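Local atomic coordinates of sensor histidine kinase DcuS (Escherichia coli, PDB entry 3BY8), a protein that senses C4-dicarboxylates such as fumarate through its periplasmic domain and activates the response regulator DcuR by phosphorylation. Residues A[71-76]-A[101-105]. Residues are numbered along the deposited sequence; the frame is centred on the assembly and turned at random.
Sequences HPEAQR and GFLAQ. With LMR ((2S)-2-hydroxybutanedioic acid), chain B.
The guanidinium of R76 lies flat over one face of the F102 ring, with planes 2° apart. This is a cation-pi stack: R76 CZ sits 3.4 Å from the ring centroid, with NH1 over the middle. The straight R76 chain reaches across, and chi4 of -75° turns the guanidinium flat against the ring. A salt bridge from R76 NE to E73 OE1, 2.6 Å, helps hold this turn; the oxygen lies somewhat out of the guanidinium plane. E73 OE2 accepts a hydrogen bond from a water that also donates to F102 O.

L103 CD1 makes an apolar contact with P72 CG at 3.8 Å. The L103 CD2 methyl also lies against the carboxylate oxygen E73 OE2, at 3.5 Å. L103 CG and both its methyls approach CE1 of the H71 ring.

The bound malate joins the two loops by polar bonds. H71 NE2 donates to LMR O4A at 2.8 Å, almost straight at 169°. F102 N reaches the same oxygen at 2.8 Å. L103 N donates to LMR O4B at 2.9 Å, and G101 N to LMR O4B by a longer, more bent bond of 3.1 Å. E73 N donates to H71 ND1 in the ring plane. This holds the ring and is consistent with NE2 being the donor to malate. R68 and R108 also bind the malate through their side chains, and K82 through its backbone O.

One malate carboxylate is thus gripped by an imidazole and three backbone amides from two loops of the periplasmic Cache domain, making their contact part of the C4-dicarboxylate sensor site.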
loop_
_atom_site.group_PDB
_atom_site.type_symbol
_atom_site.label_atom_id
_atom_site.label_comp_id
_atom_site.label_asym_id
_atom_site.label_seq_id
_atom_site.Cartn_x
_atom_site.Cartn_y
_atom_site.Cartn_z
ATOM N N HIS A 71 6.391 3.030 5.316
ATOM C CA HIS A 71 5.293 3.371 6.227
ATOM C C HIS A 71 5.476 4.828 6.614
ATOM O O HIS A 71 6.607 5.285 6.706
ATOM C CB HIS A 71 5.359 2.547 7.510
ATOM C CG HIS A 71 4.110 2.602 8.334
ATOM N ND1 HIS A 71 3.821 3.628 9.221
ATOM C CD2 HIS A 71 3.080 1.727 8.424
ATOM C CE1 HIS A 71 2.663 3.380 9.815
ATOM N NE2 HIS A 71 2.196 2.231 9.345
ATOM N N PRO A 72 4.379 5.574 6.844
ATOM C CA PRO A 72 4.570 6.980 7.231
ATOM C C PRO A 72 5.414 7.116 8.499
ATOM O O PRO A 72 6.084 8.134 8.680
ATOM C CB PRO A 72 3.149 7.487 7.432
ATOM C CG PRO A 72 2.377 6.708 6.418
ATOM C CD PRO A 72 2.964 5.309 6.531
ATOM N N GLU A 73 5.346 6.113 9.373
ATOM C CA GLU A 73 6.134 6.047 10.613
ATOM C C GLU A 73 7.307 5.132 10.289
ATOM O O GLU A 73 7.182 3.900 10.275
ATOM C CB GLU A 73 5.299 5.468 11.758
ATOM C CG GLU A 73 4.064 6.302 12.055
ATOM C CD GLU A 73 3.203 5.719 13.165
ATOM O OE1 GLU A 73 3.533 4.626 13.691
ATOM O OE2 GLU A 73 2.199 6.378 13.497
ATOM N N ALA A 74 8.460 5.735 10.034
ATOM C CA ALA A 74 9.638 4.965 9.651
ATOM C C ALA A 74 10.026 3.854 10.605
ATOM O O ALA A 74 10.613 2.863 10.195
ATOM C CB ALA A 74 10.824 5.895 9.411
ATOM N N GLN A 75 9.710 3.998 11.886
ATOM C CA GLN A 75 10.051 2.946 12.838
ATOM C C GLN A 75 9.352 1.616 12.527
ATOM O O GLN A 75 9.720 0.573 13.068
ATOM C CB GLN A 75 9.645 3.366 14.250
ATOM C CG GLN A 75 8.134 3.519 14.377
ATOM C CD GLN A 75 7.675 3.841 15.779
ATOM O OE1 GLN A 75 6.504 4.136 16.001
ATOM N NE2 GLN A 75 8.596 3.791 16.732
ATOM N N ARG A 76 8.344 1.645 11.663
ATOM C CA ARG A 76 7.611 0.412 11.376
ATOM C C ARG A 76 8.143 -0.384 10.210
ATOM O O ARG A 76 7.666 -1.482 9.909
ATOM C CB ARG A 76 6.136 0.738 11.204
ATOM C CG ARG A 76 5.593 1.347 12.489
ATOM C CD ARG A 76 4.099 1.408 12.554
ATOM N NE ARG A 76 3.673 2.031 13.808
ATOM C CZ ARG A 76 3.695 1.443 15.003
ATOM N NH1 ARG A 76 4.120 0.192 15.152
ATOM N NH2 ARG A 76 3.275 2.120 16.059
ATOM N N GLY A 101 -4.255 -0.195 11.119
ATOM C CA GLY A 101 -3.064 -0.797 11.674
ATOM C C GLY A 101 -2.691 0.122 12.829
ATOM O O GLY A 101 -3.353 0.097 13.873
ATOM N N PHE A 102 -1.676 0.962 12.640
ATOM C CA PHE A 102 -1.272 1.935 13.656
ATOM C C PHE A 102 -1.726 3.358 13.341
ATOM O O PHE A 102 -1.689 4.238 14.216
ATOM C CB PHE A 102 0.242 1.887 13.839
ATOM C CG PHE A 102 0.699 0.606 14.413
ATOM C CD1 PHE A 102 0.546 0.362 15.777
ATOM C CD2 PHE A 102 1.175 -0.416 13.600
ATOM C CE1 PHE A 102 0.850 -0.880 16.321
ATOM C CE2 PHE A 102 1.485 -1.668 14.135
ATOM C CZ PHE A 102 1.320 -1.899 15.502
ATOM N N LEU A 103 -2.140 3.595 12.100
ATOM C CA LEU A 103 -2.599 4.912 11.686
ATOM C C LEU A 103 -4.104 5.012 11.872
ATOM O O LEU A 103 -4.708 4.109 12.471
ATOM C CB LEU A 103 -2.214 5.149 10.220
ATOM C CG LEU A 103 -0.709 4.999 9.957
ATOM C CD1 LEU A 103 -0.432 5.147 8.462
ATOM C CD2 LEU A 103 0.081 6.050 10.751
ATOM N N ALA A 104 -4.725 6.073 11.369
ATOM C CA ALA A 104 -6.164 6.230 11.507
ATOM C C ALA A 104 -6.902 5.149 10.713
ATOM O O ALA A 104 -6.341 4.492 9.816
ATOM C CB ALA A 104 -6.587 7.597 10.999
ATOM N N GLN A 105 -8.171 4.956 11.059
ATOM C CA GLN A 105 -9.068 4.036 10.372
ATOM C C GLN A 105 -9.119 4.498 8.926
ATOM O O GLN A 105 -9.195 5.715 8.631
ATOM C CB GLN A 105 -10.433 4.097 11.015
ATOM C CG GLN A 105 -10.412 3.513 12.406
ATOM C CD GLN A 105 -11.776 3.534 13.029
ATOM O OE1 GLN A 105 -12.024 2.910 14.070
ATOM N NE2 GLN A 105 -12.685 4.262 12.392
HETATM C C1 LMR B . 0.224 -1.230 8.296
HETATM O O1A LMR B . 1.198 -0.685 7.845
HETATM O O1B LMR B . 0.340 -2.036 9.243
HETATM C C2 LMR B . -1.108 -0.635 7.956
HETATM O O2 LMR B . -2.201 -1.251 8.765
HETATM C C3 LMR B . -1.100 0.905 7.944
HETATM C C4 LMR B . -1.278 1.430 9.383
HETATM O O4A LMR B . -0.344 1.324 10.176
HETATM O O4B LMR B . -2.397 1.896 9.747
HETATM O O HOH W 1 0.329 5.941 15.031
#